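Local coordinates for succinoglycan biosynthesis protein (Bacillus cereus ATCC 14579, PDB 2QGM), which is of unestablished function but belongs to the erythromycin esterase-like family and may hydrolyse ester bonds, at residues N273-P276 / S277-L281; E283-L286 / A287-A290. All coordinates share one frame; numbering follows the deposited sequence.

Contact 1 (N273-P276 / S277-L281); sequences NDYP and SIIKL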
ATOM      1  N   ASN A 273       8.848 -16.730  16.848  1.00 39.92           N
ATOM      2  CA  ASN A 273      10.271 -16.719  16.537  1.00 42.06           C
ATOM      3  C   ASN A 273      10.543 -17.295  15.144  1.00 42.96           C
ATOM      4  O   ASN A 273      11.696 -17.398  14.723  1.00 44.36           O
ATOM      5  CB  ASN A 273      11.044 -17.495  17.610  1.00 43.50           C
ATOM      6  CG  ASN A 273      12.521 -17.142  17.636  1.00 45.10           C
ATOM      7  OD1 ASN A 273      13.302 -17.620  16.812  1.00 46.20           O
ATOM      8  ND2 ASN A 273      12.910 -16.289  18.580  1.00 44.62           N
ATOM      9  N   ASP A 274       9.481 -17.656  14.426  1.00 42.95           N
ATOM     10  CA  ASP A 274       9.633 -18.204  13.080  1.00 42.70           C
ATOM     11  C   ASP A 274       9.468 -17.106  12.032  1.00 41.84           C
ATOM     12  O   ASP A 274       9.649 -15.933  12.338  1.00 42.84           O
ATOM     13  CB  ASP A 274       8.621 -19.336  12.841  1.00 44.83           C
ATOM     14  CG  ASP A 274       7.188 -18.863  12.910  1.00 46.63           C
ATOM     15  OD1 ASP A 274       6.292 -19.650  12.551  1.00 46.37           O
ATOM     16  OD2 ASP A 274       6.953 -17.703  13.329  1.00 50.63           O
ATOM     17  N   TYR A 275       9.122 -17.480  10.802  1.00 39.16           N
ATOM     18  CA  TYR A 275       8.955 -16.492   9.734  1.00 36.58           C
ATOM     19  C   TYR A 275       7.542 -16.425   9.153  1.00 35.14           C
ATOM     20  O   TYR A 275       6.955 -15.346   9.049  1.00 33.78           O
ATOM     21  CB  TYR A 275       9.947 -16.764   8.604  1.00 36.31           C
ATOM     22  CG  TYR A 275       9.889 -15.753   7.477  1.00 37.33           C
ATOM     23  CD1 TYR A 275      10.512 -14.514   7.591  1.00 37.20           C
ATOM     24  CD2 TYR A 275       9.212 -16.042   6.293  1.00 36.94           C
ATOM     25  CE1 TYR A 275      10.468 -13.585   6.550  1.00 37.49           C
ATOM     26  CE2 TYR A 275       9.160 -15.123   5.248  1.00 37.17           C
ATOM     27  CZ  TYR A 275       9.792 -13.895   5.384  1.00 37.70           C
ATOM     28  OH  TYR A 275       9.744 -12.983   4.349  1.00 36.85           O
ATOM     29  N   PRO A 276       6.974 -17.577   8.762  1.00 33.30           N
ATOM     30  CA  PRO A 276       5.623 -17.594   8.194  1.00 31.67           C
ATOM     31  C   PRO A 276       4.535 -17.017   9.104  1.00 29.57           C
ATOM     32  O   PRO A 276       3.633 -16.323   8.635  1.00 27.65           O
ATOM     33  CB  PRO A 276       5.407 -19.076   7.865  1.00 32.91           C
ATOM     34  CG  PRO A 276       6.220 -19.765   8.898  1.00 34.28           C
ATOM     35  CD  PRO A 276       7.491 -18.947   8.908  1.00 34.42           C
ATOM     36  N   SER A 277       4.627 -17.293  10.402  1.00 28.86           N
ATOM     37  CA  SER A 277       3.637 -16.786  11.351  1.00 27.45           C
ATOM     38  C   SER A 277       3.725 -15.270  11.524  1.00 27.13           C
ATOM     39  O   SER A 277       2.709 -14.603  11.715  1.00 27.81           O
ATOM     40  CB  SER A 277       3.797 -17.469  12.713  1.00 30.09           C
ATOM     41  OG  SER A 277       3.496 -18.853  12.626  1.00 30.40           O
ATOM     42  N   ILE A 278       4.931 -14.721  11.460  1.00 23.52           N
ATOM     43  CA  ILE A 278       5.086 -13.280  11.609  1.00 23.80           C
ATOM     44  C   ILE A 278       4.561 -12.583  10.364  1.00 21.97           C
ATOM     45  O   ILE A 278       3.836 -11.586  10.454  1.00 20.60           O
ATOM     46  CB  ILE A 278       6.554 -12.899  11.838  1.00 24.66           C
ATOM     47  CG1 ILE A 278       7.077 -13.642  13.067  1.00 25.58           C
ATOM     48  CG2 ILE A 278       6.685 -11.399  12.050  1.00 25.26           C
ATOM     49  CD1 ILE A 278       8.507 -13.316  13.410  1.00 27.57           C
ATOM     50  N   ILE A 279       4.923 -13.115   9.201  1.00 21.31           N
ATOM     51  CA  ILE A 279       4.470 -12.549   7.934  1.00 22.60           C
ATOM     52  C   ILE A 279       2.954 -12.557   7.884  1.00 20.33           C
ATOM     53  O   ILE A 279       2.335 -11.593   7.444  1.00 19.08           O
ATOM     54  CB  ILE A 279       4.988 -13.364   6.734  1.00 22.81           C
ATOM     55  CG1 ILE A 279       6.517 -13.365   6.727  1.00 25.07           C
ATOM     56  CG2 ILE A 279       4.441 -12.787   5.432  1.00 25.03           C
ATOM     57  CD1 ILE A 279       7.137 -11.997   6.495  1.00 26.41           C
ATOM     58  N   LYS A 280       2.348 -13.651   8.331  1.00 19.63           N
ATOM     59  CA  LYS A 280       0.895 -13.736   8.313  1.00 19.80           C
ATOM     60  C   LYS A 280       0.277 -12.661   9.211  1.00 19.17           C
ATOM     61  O   LYS A 280      -0.682 -12.008   8.824  1.00 18.19           O
ATOM     62  CB  LYS A 280       0.433 -15.119   8.766  1.00 23.04           C
ATOM     63  CG  LYS A 280      -1.073 -15.305   8.686  1.00 25.37           C
ATOM     64  CD  LYS A 280      -1.493 -16.619   9.322  1.00 27.91           C
ATOM     65  CE  LYS A 280      -2.953 -16.914   9.040  1.00 30.16           C
ATOM     66  NZ  LYS A 280      -3.187 -17.128   7.584  1.00 36.09           N
ATOM     67  N   LEU A 281       0.825 -12.480  10.407  1.00 18.44           N
ATOM     68  CA  LEU A 281       0.297 -11.463  11.311  1.00 18.45           C
ATOM     69  C   LEU A 281       0.504 -10.075  10.714  1.00 16.70           C
ATOM     70  O   LEU A 281      -0.388  -9.227  10.760  1.00 17.43           O
ATOM     71  CB  LEU A 281       0.964 -11.557  12.687  1.00 20.46           C
ATOM     72  CG  LEU A 281       0.529 -12.735  13.570  1.00 21.94           C
ATOM     73  CD1 LEU A 281       1.483 -12.865  14.741  1.00 23.14           C
ATOM     74  CD2 LEU A 281      -0.906 -12.544  14.063  1.00 18.92           C
TER
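Y275 lays its ring against the end of I279, one turn further on, and the isoleucine touches with its CG1-CD1 branch rather than with CG2. CG1 sits over one face of the ring, 3.6 Å from the centroid and displaced toward the rim, as a CH-pi contact. The methyl lies further out, with I279 CD1 3.4 Å from Y275 CZ and also close to the hydroxyl. The tyrosine's CB points away from the helix, but CG stands trans to the backbone N (chi1 -177°), and this swings the ring back so that its face lies across the isoleucine branch. At the far end of the ring, Y275 OH is hydrogen-bonded to L319 O.

This is the start of helix 276-297. P276 is its first residue, a place where proline's missing N-H costs no helical bond. The main chain settles into the 5-to-1 pattern at once: I279 N gives a nearly straight bond of 3.0 Å to Y275 O, and K280 N donates to P276 O. I278 N adds a weak second bond to Y275 O.

D274, the residue before Y275, makes the polar side-chain contact. Its CG is tucked between its own N and carbonyl carbon (chi1 63°), bringing the carboxylate beside S277, whose OG donates to the syn lone pair of D274 OD1 at 2.9 Å. D274 OD2, packed 3.2 Å from S277 CB, has no polar partner in the model. I278 CD1 comes to 3.0 Å from D274 O, a tight approach for a methyl and an oxygen, while its side chain also touches M216 and L270.

Contact 2 (E283-L286 / A287-A290); sequences EQYL and ADHA
Two successive turns of helix 276-297 meet here, and a water links Q284 to D288 across the 4-residue step on one flank. Q284 NE2 donates to the water at 2.6 Å, and the water donates in turn to D288 OD2 at 2.7 Å. The amide and the carboxylate are therefore joined through the solvent molecule instead of touching directly.

D288 takes part on several sides. With CG opposite its carbonyl carbon (chi1 -70°), the carboxylate folds back over the preceding turn, where CG is 3.2 Å from Q284 O. That carbonyl can give the two acid oxygens nothing, being an acceptor itself; it takes its bond from D288 N at 2.9 Å. The acid finds its donors in other directions: the water for OD2, and R331 in a salt bridge with OD1. OD2 also lies at the edge of the Y285 ring, in its plane and 3.4 Å from CD1, although the carboxylate as a whole is turned 48° from the ring. Facing the hydrogen-bearing rim in this way probably suits a negatively charged oxygen.

Along the axis the backbone bonds run unbroken, from A287 N to E283 O through A290 N to L286 O. H289 N donates to Y285 O at 2.9 Å, while its ring ND1 is hydrogen-bonded to L170 O.

The helix is enclosed on several flanks. Y285 and H289 pack on helix 253-269, H289 also meeting the ring of W115; L286 and A290 lie on strand 166-171 at the margin of the mixed sheet; and E283, Q284 and A287 reach helix 324-332. E283 OE1 is hydrogen-bonded to A324 N at the start of that helix and to H309 ND1 on helix 307-310.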
ATOM      1  N   GLU A 283       0.621  -9.135   7.579  1.00 15.93           N
ATOM      2  CA  GLU A 283      -0.353  -8.885   6.508  1.00 16.43           C
ATOM      3  C   GLU A 283      -1.761  -8.724   7.081  1.00 16.79           C
ATOM      4  O   GLU A 283      -2.557  -7.909   6.603  1.00 17.35           O
ATOM      5  CB  GLU A 283      -0.311 -10.020   5.477  1.00 16.34           C
ATOM      6  CG  GLU A 283       1.040 -10.183   4.777  1.00 18.15           C
ATOM      7  CD  GLU A 283       1.542  -8.895   4.126  1.00 17.75           C
ATOM      8  OE1 GLU A 283       0.893  -8.392   3.181  1.00 17.02           O
ATOM      9  OE2 GLU A 283       2.594  -8.390   4.561  1.00 17.04           O
ATOM     10  N   GLN A 284      -2.054  -9.505   8.111  1.00 17.84           N
ATOM     11  CA  GLN A 284      -3.337  -9.456   8.788  1.00 17.92           C
ATOM     12  C   GLN A 284      -3.556  -8.019   9.297  1.00 17.16           C
ATOM     13  O   GLN A 284      -4.607  -7.421   9.067  1.00 16.24           O
ATOM     14  CB  GLN A 284      -3.302 -10.443   9.953  1.00 22.51           C
ATOM     15  CG  GLN A 284      -4.621 -10.854  10.558  1.00 29.19           C
ATOM     16  CD  GLN A 284      -4.433 -12.078  11.439  1.00 31.30           C
ATOM     17  OE1 GLN A 284      -3.924 -13.106  10.980  1.00 33.30           O
ATOM     18  NE2 GLN A 284      -4.831 -11.975  12.705  1.00 29.44           N
ATOM     19  N   TYR A 285      -2.545  -7.469   9.962  1.00 15.32           N
ATOM     20  CA  TYR A 285      -2.633  -6.125  10.505  1.00 15.76           C
ATOM     21  C   TYR A 285      -2.706  -5.033   9.443  1.00 15.33           C
ATOM     22  O   TYR A 285      -3.346  -4.001   9.658  1.00 17.17           O
ATOM     23  CB  TYR A 285      -1.471  -5.877  11.474  1.00 13.49           C
ATOM     24  CG  TYR A 285      -1.516  -6.816  12.663  1.00 16.89           C
ATOM     25  CD1 TYR A 285      -2.732  -7.331  13.114  1.00 18.24           C
ATOM     26  CD2 TYR A 285      -0.360  -7.169  13.351  1.00 16.45           C
ATOM     27  CE1 TYR A 285      -2.794  -8.177  14.225  1.00 17.29           C
ATOM     28  CE2 TYR A 285      -0.410  -8.015  14.462  1.00 19.71           C
ATOM     29  CZ  TYR A 285      -1.631  -8.513  14.894  1.00 16.40           C
ATOM     30  OH  TYR A 285      -1.698  -9.337  16.001  1.00 18.33           O
ATOM     31  N   LEU A 286      -2.067  -5.237   8.295  1.00 16.86           N
ATOM     32  CA  LEU A 286      -2.170  -4.229   7.244  1.00 15.28           C
ATOM     33  C   LEU A 286      -3.648  -4.125   6.879  1.00 17.35           C
ATOM     34  O   LEU A 286      -4.201  -3.028   6.772  1.00 16.38           O
ATOM     35  CB  LEU A 286      -1.383  -4.637   6.002  1.00 15.16           C
ATOM     36  CG  LEU A 286       0.139  -4.542   6.080  1.00 15.59           C
ATOM     37  CD1 LEU A 286       0.728  -4.969   4.735  1.00 16.56           C
ATOM     38  CD2 LEU A 286       0.563  -3.102   6.411  1.00 19.06           C
ATOM     39  N   ALA A 287      -4.275  -5.285   6.686  1.00 17.01           N
ATOM     40  CA  ALA A 287      -5.687  -5.358   6.339  1.00 17.43           C
ATOM     41  C   ALA A 287      -6.556  -4.762   7.433  1.00 17.55           C
ATOM     42  O   ALA A 287      -7.491  -4.010   7.149  1.00 16.78           O
ATOM     43  CB  ALA A 287      -6.091  -6.804   6.077  1.00 16.96           C
ATOM     44  N   ASP A 288      -6.257  -5.101   8.686  1.00 15.58           N
ATOM     45  CA  ASP A 288      -7.033  -4.577   9.804  1.00 16.43           C
ATOM     46  C   ASP A 288      -6.996  -3.053   9.802  1.00 16.72           C
ATOM     47  O   ASP A 288      -8.021  -2.397   9.963  1.00 17.69           O
ATOM     48  CB  ASP A 288      -6.478  -5.077  11.142  1.00 15.92           C
ATOM     49  CG  ASP A 288      -6.726  -6.557  11.372  1.00 18.47           C
ATOM     50  OD1 ASP A 288      -7.607  -7.147  10.703  1.00 17.56           O
ATOM     51  OD2 ASP A 288      -6.033  -7.122  12.239  1.00 16.04           O
ATOM     52  N   HIS A 289      -5.810  -2.488   9.622  1.00 16.85           N
ATOM     53  CA  HIS A 289      -5.699  -1.037   9.616  1.00 14.95           C
ATOM     54  C   HIS A 289      -6.490  -0.397   8.481  1.00 14.63           C
ATOM     55  O   HIS A 289      -7.134   0.634   8.679  1.00 15.22           O
ATOM     56  CB  HIS A 289      -4.231  -0.619   9.562  1.00 15.54           C
ATOM     57  CG  HIS A 289      -3.544  -0.703  10.891  1.00 14.64           C
ATOM     58  ND1 HIS A 289      -2.175  -0.808  11.018  1.00 14.41           N
ATOM     59  CD2 HIS A 289      -4.038  -0.681  12.152  1.00 15.96           C
ATOM     60  CE1 HIS A 289      -1.856  -0.847  12.299  1.00 16.18           C
ATOM     61  NE2 HIS A 289      -2.967  -0.772  13.010  1.00 14.84           N
ATOM     62  N   ALA A 290      -6.464  -1.012   7.304  1.00 15.85           N
ATOM     63  CA  ALA A 290      -7.207  -0.471   6.167  1.00 15.42           C
ATOM     64  C   ALA A 290      -8.708  -0.446   6.466  1.00 15.00           C
ATOM     65  O   ALA A 290      -9.394   0.541   6.183  1.00 14.75           O
ATOM     66  CB  ALA A 290      -6.935  -1.299   4.937  1.00 15.13           C
TER
HETATM   67  O   HOH W   1      -6.038  -9.699  13.086  1.00 31.89           O

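Both contacts belong to helix 276-297 and follow each other along it, their centres 14 Å apart. Contact 1, at the surface about 19 Å from the centre of the chain, is where the loop after helix 253-269 turns into the helix. Its end-of-helix chemistry is a proline and a direct hydroxyl-to-carboxylate bond; an aromatic face over an aliphatic branch adds to these. Contact 2 lies deeper, about 10 Å from that centre, with most of its residues buried. There the regular backbone is already established; one water bridges two polar side chains, while others bond to helix 324-332 and strand 166-171. D274 bonds within its own turn, whereas D288 divides its oxygens between a water-mediated link to its own helix and a salt bridge to R331.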